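Local coordinates for endo-beta-mannanase (Rhizomucor miehei, PDB 4QP0), which probably catalyses the random hydrolysis of (1->4)-beta-D-mannosidic linkages in mannans, galactomannans and glucomannans, at residues Thr166-Glu171 with Ile250-Phe255; Val51-Leu56 with Ile172-Arg177; Pro10-Asp15 with Phe19-Thr24. All blocks are in the same frame, centred on the assembly; numbering follows the deposited sequence.

Contact 1. Residues Thr166-Glu171 with Ile250-Phe255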
# COMPACT_ATOMS: atom_id res chain seq x y z
N THR A 166 -11.22 -11.57 4.50
CA THR A 166 -10.03 -11.83 3.68
C THR A 166 -9.22 -10.55 3.43
O THR A 166 -7.99 -10.60 3.29
CB THR A 166 -10.41 -12.46 2.33
OG1 THR A 166 -11.35 -13.53 2.54
CG2 THR A 166 -9.17 -12.99 1.65
N ILE A 167 -9.92 -9.42 3.38
CA ILE A 167 -9.28 -8.12 3.23
C ILE A 167 -8.71 -7.67 4.57
O ILE A 167 -9.42 -7.61 5.58
CB ILE A 167 -10.29 -7.07 2.69
CG1 ILE A 167 -10.70 -7.42 1.26
CG2 ILE A 167 -9.68 -5.67 2.71
CD1 ILE A 167 -11.97 -6.74 0.81
N PHE A 168 -7.41 -7.35 4.56
CA PHE A 168 -6.68 -6.85 5.72
C PHE A 168 -7.14 -5.44 6.05
O PHE A 168 -7.47 -5.15 7.21
CB PHE A 168 -5.18 -6.84 5.41
CG PHE A 168 -4.30 -6.52 6.59
CD1 PHE A 168 -3.57 -7.52 7.21
CD2 PHE A 168 -4.16 -5.20 7.04
CE1 PHE A 168 -2.74 -7.23 8.28
CE2 PHE A 168 -3.33 -4.91 8.11
CZ PHE A 168 -2.61 -5.93 8.73
N GLY A 169 -7.14 -4.57 5.05
CA GLY A 169 -7.53 -3.20 5.26
C GLY A 169 -7.37 -2.39 4.00
O GLY A 169 -6.75 -2.85 3.04
N TRP A 170 -7.94 -1.19 4.01
CA TRP A 170 -7.87 -0.24 2.89
C TRP A 170 -6.76 0.77 3.00
O TRP A 170 -6.50 1.29 4.09
CB TRP A 170 -9.18 0.51 2.77
CG TRP A 170 -10.37 -0.40 2.67
CD1 TRP A 170 -11.35 -0.62 3.63
CD2 TRP A 170 -10.72 -1.28 1.55
NE1 TRP A 170 -12.27 -1.54 3.19
CE2 TRP A 170 -11.95 -1.98 1.95
CE3 TRP A 170 -10.16 -1.55 0.30
CZ2 TRP A 170 -12.58 -2.90 1.11
CZ3 TRP A 170 -10.81 -2.47 -0.54
CH2 TRP A 170 -11.99 -3.13 -0.14
N GLU A 171 -6.11 1.07 1.89
CA GLU A 171 -5.18 2.18 1.83
C GLU A 171 -5.70 3.22 0.86
O GLU A 171 -6.10 2.89 -0.27
CB GLU A 171 -3.79 1.71 1.39
CG GLU A 171 -3.21 0.63 2.27
CD GLU A 171 -1.70 0.59 2.22
OE1 GLU A 171 -1.13 0.63 1.10
OE2 GLU A 171 -1.09 0.55 3.30
N ILE A 250 -7.30 6.70 11.15
CA ILE A 250 -6.20 5.89 10.60
C ILE A 250 -5.79 4.85 11.65
O ILE A 250 -5.35 5.20 12.74
CB ILE A 250 -4.97 6.77 10.25
CG1 ILE A 250 -5.35 7.91 9.28
CG2 ILE A 250 -3.83 5.92 9.71
CD1 ILE A 250 -5.48 7.52 7.82
N ASP A 251 -5.92 3.57 11.31
CA ASP A 251 -5.68 2.49 12.28
C ASP A 251 -4.23 2.08 12.42
O ASP A 251 -3.78 1.73 13.51
CB ASP A 251 -6.53 1.27 11.95
CG ASP A 251 -8.01 1.58 11.92
OD1 ASP A 251 -8.55 2.08 12.94
OD2 ASP A 251 -8.64 1.32 10.87
N PHE A 252 -3.50 2.09 11.30
CA PHE A 252 -2.06 1.83 11.32
C PHE A 252 -1.30 2.77 10.38
O PHE A 252 -1.87 3.33 9.44
CB PHE A 252 -1.75 0.36 11.03
CG PHE A 252 -2.13 -0.10 9.64
CD1 PHE A 252 -1.21 -0.05 8.61
CD2 PHE A 252 -3.41 -0.59 9.38
CE1 PHE A 252 -1.56 -0.46 7.33
CE2 PHE A 252 -3.76 -1.01 8.11
CZ PHE A 252 -2.84 -0.95 7.08
N GLY A 253 -0.01 2.95 10.66
CA GLY A 253 0.85 3.79 9.84
C GLY A 253 1.68 2.97 8.87
O GLY A 253 2.03 1.81 9.14
N THR A 254 2.00 3.58 7.73
CA THR A 254 2.78 2.92 6.71
C THR A 254 4.00 3.74 6.33
O THR A 254 3.93 4.97 6.26
CB THR A 254 1.95 2.69 5.44
OG1 THR A 254 1.16 3.86 5.19
CG2 THR A 254 1.03 1.50 5.61
N PHE A 255 5.10 3.04 6.11
CA PHE A 255 6.29 3.63 5.53
C PHE A 255 7.03 2.69 4.57
O PHE A 255 6.92 1.46 4.64
CB PHE A 255 7.21 4.22 6.61
CG PHE A 255 8.03 3.20 7.36
CD1 PHE A 255 9.38 3.05 7.09
CD2 PHE A 255 7.47 2.42 8.36
CE1 PHE A 255 10.16 2.13 7.79
CE2 PHE A 255 8.24 1.50 9.07
CZ PHE A 255 9.59 1.36 8.78
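Phe168 and Phe252 meet as an offset edge-to-face (T-shaped) pair. The edge of Phe168 is directed at the face of Phe252. The ring centroids lie 5.8 Å apart and the planes stand at 87°. The nearest carbons are Phe168 CE2 and Phe252 CE2, at 3.9 Å. Phe168 reaches across because its CG is anti to the backbone N (chi1 -172°), which carries CE2 over to Phe252, just ahead of strand 253-257. Phe12 adds an edge-to-face partner to each of the two rings, giving an aromatic cluster.

The second kind of contact is between a carboxylate and apolar groups. Glu171 and Thr254 come head-on, with Glu171 OE2 3.3 Å from Thr254 CG2. The same oxygen is 4.2 Å from Phe252 CE1. No hydrogen bond joins the two segments. The polar ends are held elsewhere. Glu171 OE1 forms a salt bridge with Arg53 and a hydrogen bond with Thr106, while Thr254 OG1 is bonded to the backbone N of Gly218.

The strands 167-171 and 253-257 are not paired in the TIM barrel. Strand 167-171 pairs with 214-216 instead; side chains alone make this contact, in the barrel interior. The chemistry changes from aromatic at Phe168 and Phe252 to a carboxylate at Glu171 that is anchored by a buried arginine.

Contact 2. Residues Val51-Leu56 with Ile172-Arg177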
# COMPACT_ATOMS: atom_id res chain seq x y z
N VAL A 51 0.30 -12.22 4.30
CA VAL A 51 -0.35 -11.00 3.80
C VAL A 51 0.30 -10.52 2.51
O VAL A 51 1.52 -10.56 2.37
CB VAL A 51 -0.30 -9.84 4.83
CG1 VAL A 51 -0.91 -8.57 4.25
CG2 VAL A 51 -1.03 -10.21 6.12
N VAL A 52 -0.52 -10.02 1.58
CA VAL A 52 -0.00 -9.36 0.39
C VAL A 52 -0.69 -7.99 0.13
O VAL A 52 -1.91 -7.83 0.27
CB VAL A 52 -0.02 -10.31 -0.84
CG1 VAL A 52 -1.43 -10.72 -1.23
CG2 VAL A 52 0.73 -9.71 -2.02
N ARG A 53 0.14 -7.00 -0.20
CA ARG A 53 -0.32 -5.67 -0.56
C ARG A 53 -0.35 -5.59 -2.07
O ARG A 53 0.56 -6.06 -2.74
CB ARG A 53 0.65 -4.64 -0.01
CG ARG A 53 0.22 -3.20 -0.21
CD ARG A 53 1.13 -2.27 0.56
NE ARG A 53 0.92 -0.89 0.18
CZ ARG A 53 1.56 -0.27 -0.80
NH1 ARG A 53 2.48 -0.92 -1.52
NH2 ARG A 53 1.29 1.00 -1.07
N THR A 54 -1.41 -4.99 -2.61
CA THR A 54 -1.62 -4.94 -4.06
C THR A 54 -2.57 -3.83 -4.49
O THR A 54 -3.31 -3.28 -3.67
CB THR A 54 -2.08 -6.31 -4.62
OG1 THR A 54 -2.18 -6.25 -6.05
CG2 THR A 54 -3.42 -6.74 -4.03
N TRP A 55 -2.55 -3.52 -5.78
CA TRP A 55 -3.31 -2.43 -6.41
C TRP A 55 -4.78 -2.75 -6.56
O TRP A 55 -5.13 -3.82 -7.08
CB TRP A 55 -2.74 -2.17 -7.80
CG TRP A 55 -1.43 -1.39 -7.86
CD1 TRP A 55 -0.75 -0.99 -9.01
CD2 TRP A 55 -0.62 -0.87 -6.74
NE1 TRP A 55 0.39 -0.29 -8.69
CE2 TRP A 55 0.52 -0.17 -7.35
CE3 TRP A 55 -0.73 -0.89 -5.35
CZ2 TRP A 55 1.51 0.44 -6.58
CZ3 TRP A 55 0.27 -0.27 -4.59
CH2 TRP A 55 1.37 0.38 -5.19
N LEU A 56 -5.64 -1.82 -6.13
CA LEU A 56 -7.09 -1.90 -6.42
C LEU A 56 -7.56 -0.59 -7.07
O LEU A 56 -8.61 -0.05 -6.72
CB LEU A 56 -7.92 -2.20 -5.17
CG LEU A 56 -9.13 -3.15 -5.34
CD1 LEU A 56 -10.00 -3.19 -4.10
CD2 LEU A 56 -9.99 -2.81 -6.55
N ILE A 172 -5.69 4.47 1.30
CA ILE A 172 -6.21 5.61 0.53
C ILE A 172 -5.54 5.76 -0.85
O ILE A 172 -6.21 5.72 -1.88
CB ILE A 172 -6.08 6.94 1.31
CG1 ILE A 172 -6.97 6.92 2.56
CG2 ILE A 172 -6.41 8.13 0.41
CD1 ILE A 172 -6.63 7.98 3.59
N ALA A 173 -4.22 5.93 -0.83
CA ALA A 173 -3.44 6.11 -2.05
C ALA A 173 -2.00 5.66 -1.86
O ALA A 173 -1.48 5.67 -0.74
CB ALA A 173 -3.48 7.56 -2.49
N ASN A 174 -1.36 5.28 -2.96
CA ASN A 174 0.03 4.88 -2.94
C ASN A 174 0.95 6.10 -2.98
O ASN A 174 0.88 6.92 -3.89
CB ASN A 174 0.34 3.94 -4.09
CG ASN A 174 1.73 3.39 -4.03
OD1 ASN A 174 2.16 2.87 -2.99
ND2 ASN A 174 2.46 3.48 -5.14
N GLU A 175 1.79 6.21 -1.94
CA GLU A 175 2.86 7.21 -1.83
C GLU A 175 2.48 8.67 -2.13
O GLU A 175 3.20 9.33 -2.88
CB GLU A 175 4.07 6.79 -2.68
CG GLU A 175 4.59 5.39 -2.37
CD GLU A 175 5.84 5.04 -3.15
OE1 GLU A 175 6.03 5.57 -4.26
OE2 GLU A 175 6.64 4.22 -2.64
N PRO A 176 1.40 9.19 -1.52
CA PRO A 176 1.02 10.58 -1.81
C PRO A 176 2.13 11.58 -1.48
O PRO A 176 2.72 11.52 -0.40
CB PRO A 176 -0.18 10.82 -0.88
CG PRO A 176 -0.70 9.47 -0.57
CD PRO A 176 0.50 8.58 -0.53
N ARG A 177 2.44 12.46 -2.44
CA ARG A 177 3.28 13.64 -2.20
C ARG A 177 2.50 14.85 -2.70
O ARG A 177 1.38 14.71 -3.19
CB ARG A 177 4.63 13.55 -2.92
CG ARG A 177 5.49 12.36 -2.56
CD ARG A 177 6.89 12.51 -3.13
NE ARG A 177 7.66 11.29 -2.95
CZ ARG A 177 8.96 11.16 -3.23
NH1 ARG A 177 9.66 12.18 -3.69
NH2 ARG A 177 9.56 9.99 -3.02
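Arg53 and Asn174 are brought together by extended torsions. CG of Arg53 is anti to the backbone N (chi1 -175°), and the chain stays straight as far as NE, which takes NH2 as far as Asn174 OD1. Asn174 also has its CG anti to the backbone N. This turns OD1 to the arginine.

Arg53 NH2 donates to Asn174 OD1 at 2.8 Å, with an N-H...O angle of 156°. The oxygen sits at the guanidinium edge, in its plane, whereas the donor is tilted from the carbonyl plane of the asparagine. Asn174 ND2 bonds to Asn109 OD1. Bonds at both ends of the amide fix its rotation.

Segment 172-177 follows strand 167-171 in the TIM barrel. Its Asn174-Glu175-Pro176 matches the Asn-Glu-Pro signature of glycoside hydrolase family 5, in which the glutamate of relatives is the general acid/base. Here the residue just before that glutamate is tied to strand 51-55, which lies two strands away from 167-171 in the sheet. Glu175 itself hydrogen-bonds to Trp111 and His256.

Trp55 packs obliquely against the same amide, the ring and amide planes being 55° apart. Contact is tight at the six-membered ring: Trp55 CH2 lies 3.2 Å from Asn174 CG and 3.3 Å from Asn174 ND2. The Arg53 NH2 group also lies at the edge of the indole.

Arg53 also has acidic partners outside the segments. Besides Glu171, NE bridges Glu292. NH1 forms a salt bridge with Glu293 and a hydrogen bond with Asn25.

Contact 3. Residues Pro10-Asp15 with Phe19-Thr24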
# COMPACT_ATOMS: atom_id res chain seq x y z
N PRO A 10 0.21 -1.04 19.94
CA PRO A 10 1.25 -1.11 18.90
C PRO A 10 1.18 -2.35 18.00
O PRO A 10 1.90 -2.40 17.00
CB PRO A 10 2.55 -1.11 19.71
CG PRO A 10 2.18 -1.74 21.02
CD PRO A 10 0.76 -1.32 21.29
N GLN A 11 0.34 -3.33 18.33
CA GLN A 11 0.30 -4.58 17.57
C GLN A 11 -0.94 -4.72 16.69
O GLN A 11 -2.01 -4.19 16.99
CB GLN A 11 0.37 -5.80 18.50
CG GLN A 11 1.56 -5.83 19.43
CD GLN A 11 1.38 -6.82 20.56
OE1 GLN A 11 0.40 -6.76 21.31
NE2 GLN A 11 2.32 -7.75 20.69
N PHE A 12 -0.77 -5.46 15.59
CA PHE A 12 -1.90 -5.98 14.85
C PHE A 12 -2.39 -7.19 15.61
O PHE A 12 -1.61 -7.86 16.29
CB PHE A 12 -1.50 -6.41 13.44
CG PHE A 12 -1.28 -5.26 12.50
CD1 PHE A 12 -2.30 -4.34 12.25
CD2 PHE A 12 -0.06 -5.12 11.85
CE1 PHE A 12 -2.09 -3.29 11.38
CE2 PHE A 12 0.15 -4.07 10.98
CZ PHE A 12 -0.87 -3.15 10.74
N THR A 13 -3.69 -7.48 15.49
CA THR A 13 -4.25 -8.62 16.20
C THR A 13 -5.24 -9.38 15.32
O THR A 13 -6.09 -8.79 14.64
CB THR A 13 -4.83 -8.21 17.58
OG1 THR A 13 -5.30 -9.37 18.27
CG2 THR A 13 -5.98 -7.20 17.46
N LEU A 14 -5.09 -10.70 15.31
CA LEU A 14 -5.99 -11.59 14.59
C LEU A 14 -6.55 -12.62 15.56
O LEU A 14 -5.80 -13.47 16.07
CB LEU A 14 -5.27 -12.27 13.42
CG LEU A 14 -6.16 -12.87 12.32
CD1 LEU A 14 -7.20 -11.88 11.81
CD2 LEU A 14 -5.29 -13.37 11.18
N ASP A 15 -7.86 -12.55 15.78
CA ASP A 15 -8.54 -13.29 16.85
C ASP A 15 -8.08 -12.73 18.19
O ASP A 15 -8.19 -11.53 18.43
CB ASP A 15 -8.30 -14.81 16.74
CG ASP A 15 -8.86 -15.41 15.46
OD1 ASP A 15 -10.05 -15.19 15.15
OD2 ASP A 15 -8.10 -16.13 14.76
N PHE A 19 -0.35 -10.21 16.01
CA PHE A 19 -0.06 -10.65 14.65
C PHE A 19 1.14 -9.90 14.06
O PHE A 19 1.01 -8.77 13.57
CB PHE A 19 -1.34 -10.48 13.79
CG PHE A 19 -1.26 -11.07 12.40
CD1 PHE A 19 -0.54 -12.24 12.15
CD2 PHE A 19 -1.95 -10.46 11.35
CE1 PHE A 19 -0.49 -12.78 10.86
CE2 PHE A 19 -1.91 -11.00 10.07
CZ PHE A 19 -1.18 -12.16 9.82
N TYR A 20 2.31 -10.52 14.15
CA TYR A 20 3.53 -10.03 13.50
C TYR A 20 3.72 -10.83 12.22
O TYR A 20 3.57 -12.05 12.22
CB TYR A 20 4.77 -10.21 14.39
CG TYR A 20 4.79 -9.36 15.64
CD1 TYR A 20 5.30 -8.07 15.62
CD2 TYR A 20 4.31 -9.85 16.85
CE1 TYR A 20 5.32 -7.28 16.76
CE2 TYR A 20 4.33 -9.08 18.00
CZ TYR A 20 4.84 -7.79 17.95
OH TYR A 20 4.85 -7.02 19.09
N PHE A 21 4.04 -10.14 11.12
CA PHE A 21 4.24 -10.82 9.85
C PHE A 21 5.26 -10.14 8.95
O PHE A 21 5.52 -8.94 9.07
CB PHE A 21 2.91 -10.99 9.12
CG PHE A 21 2.23 -9.69 8.75
CD1 PHE A 21 2.47 -9.09 7.52
CD2 PHE A 21 1.33 -9.09 9.63
CE1 PHE A 21 1.82 -7.91 7.18
CE2 PHE A 21 0.69 -7.91 9.29
CZ PHE A 21 0.93 -7.32 8.06
N GLU A 22 5.85 -10.93 8.06
CA GLU A 22 6.45 -10.39 6.85
C GLU A 22 5.43 -10.63 5.74
O GLU A 22 4.96 -11.75 5.56
CB GLU A 22 7.78 -11.06 6.52
CG GLU A 22 8.41 -10.56 5.22
CD GLU A 22 9.61 -11.39 4.79
OE1 GLU A 22 10.13 -12.15 5.63
OE2 GLU A 22 10.03 -11.27 3.62
N GLY A 23 5.07 -9.58 5.02
CA GLY A 23 4.17 -9.71 3.88
C GLY A 23 4.94 -9.44 2.61
O GLY A 23 6.16 -9.36 2.63
N THR A 24 4.23 -9.29 1.49
CA THR A 24 4.88 -8.95 0.23
C THR A 24 4.00 -8.04 -0.63
O THR A 24 2.85 -7.77 -0.29
CB THR A 24 5.33 -10.19 -0.56
OG1 THR A 24 6.12 -9.78 -1.68
CG2 THR A 24 4.14 -11.01 -1.06
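Phe19 fits like a wedge beside Leu14. Leu14 CD2 lies over one face of its ring, 4.3 Å from Phe19 CE2. Phe21 CD2 covers the opposite face, 3.8 Å above the plane of Phe19 and toward the rim. The ring is therefore clasped between an aliphatic bump and an aromatic one.

Phe12 fills the next hollow. Its CB sits 3.4 Å from Phe19 O, and its CD2 meets Phe21 CE2 at 3.9 Å. The Phe12 and Phe21 rings are oblique to each other.

Tyr20 points its first side-chain bond away from 10-15. Its hydroxyl end comes back to Gln11, where CG and NE2 of Gln11 lie near OH. Gln11 NE2 donates to Tyr20 OH at 3.1 Å, close to the Gln11 amide plane. That hydroxyl is also hydrogen-bonded to Asp317, and the ring makes a cation-pi contact with Lys359.

The backbones are joined by Phe19 N to Phe12 O, a bond of 2.7 Å. This is an antiparallel beta hairpin of strands 11-14 and 17-25, consistent with the N-terminal hairpin that closes the bottom of the TIM barrel in family 5 enzymes.

Overall arrangement
From the N terminus, contact 3 closes first, as the short hairpin loop between 10-15 and 19-24. Strand 17-25 then runs parallel to strand 51-55, and Thr24 is probably hydrogen-bonded to Val51 and Arg53, which joins contact 3 to contact 2. Contacts 1 and 2 cross along the chain: contact 2 opens at 51-56, contact 1 opens at 166-171, contact 2 closes at 172-177 and contact 1 closes at 250-255. The two touch through an ion pair. Contact 3 abuts contact 1 through aromatic side chains. Together they tie the hairpin to the barrel interior and to the loop after strand 167-171, the centres of contacts 2 and 3 being about 17 Å apart.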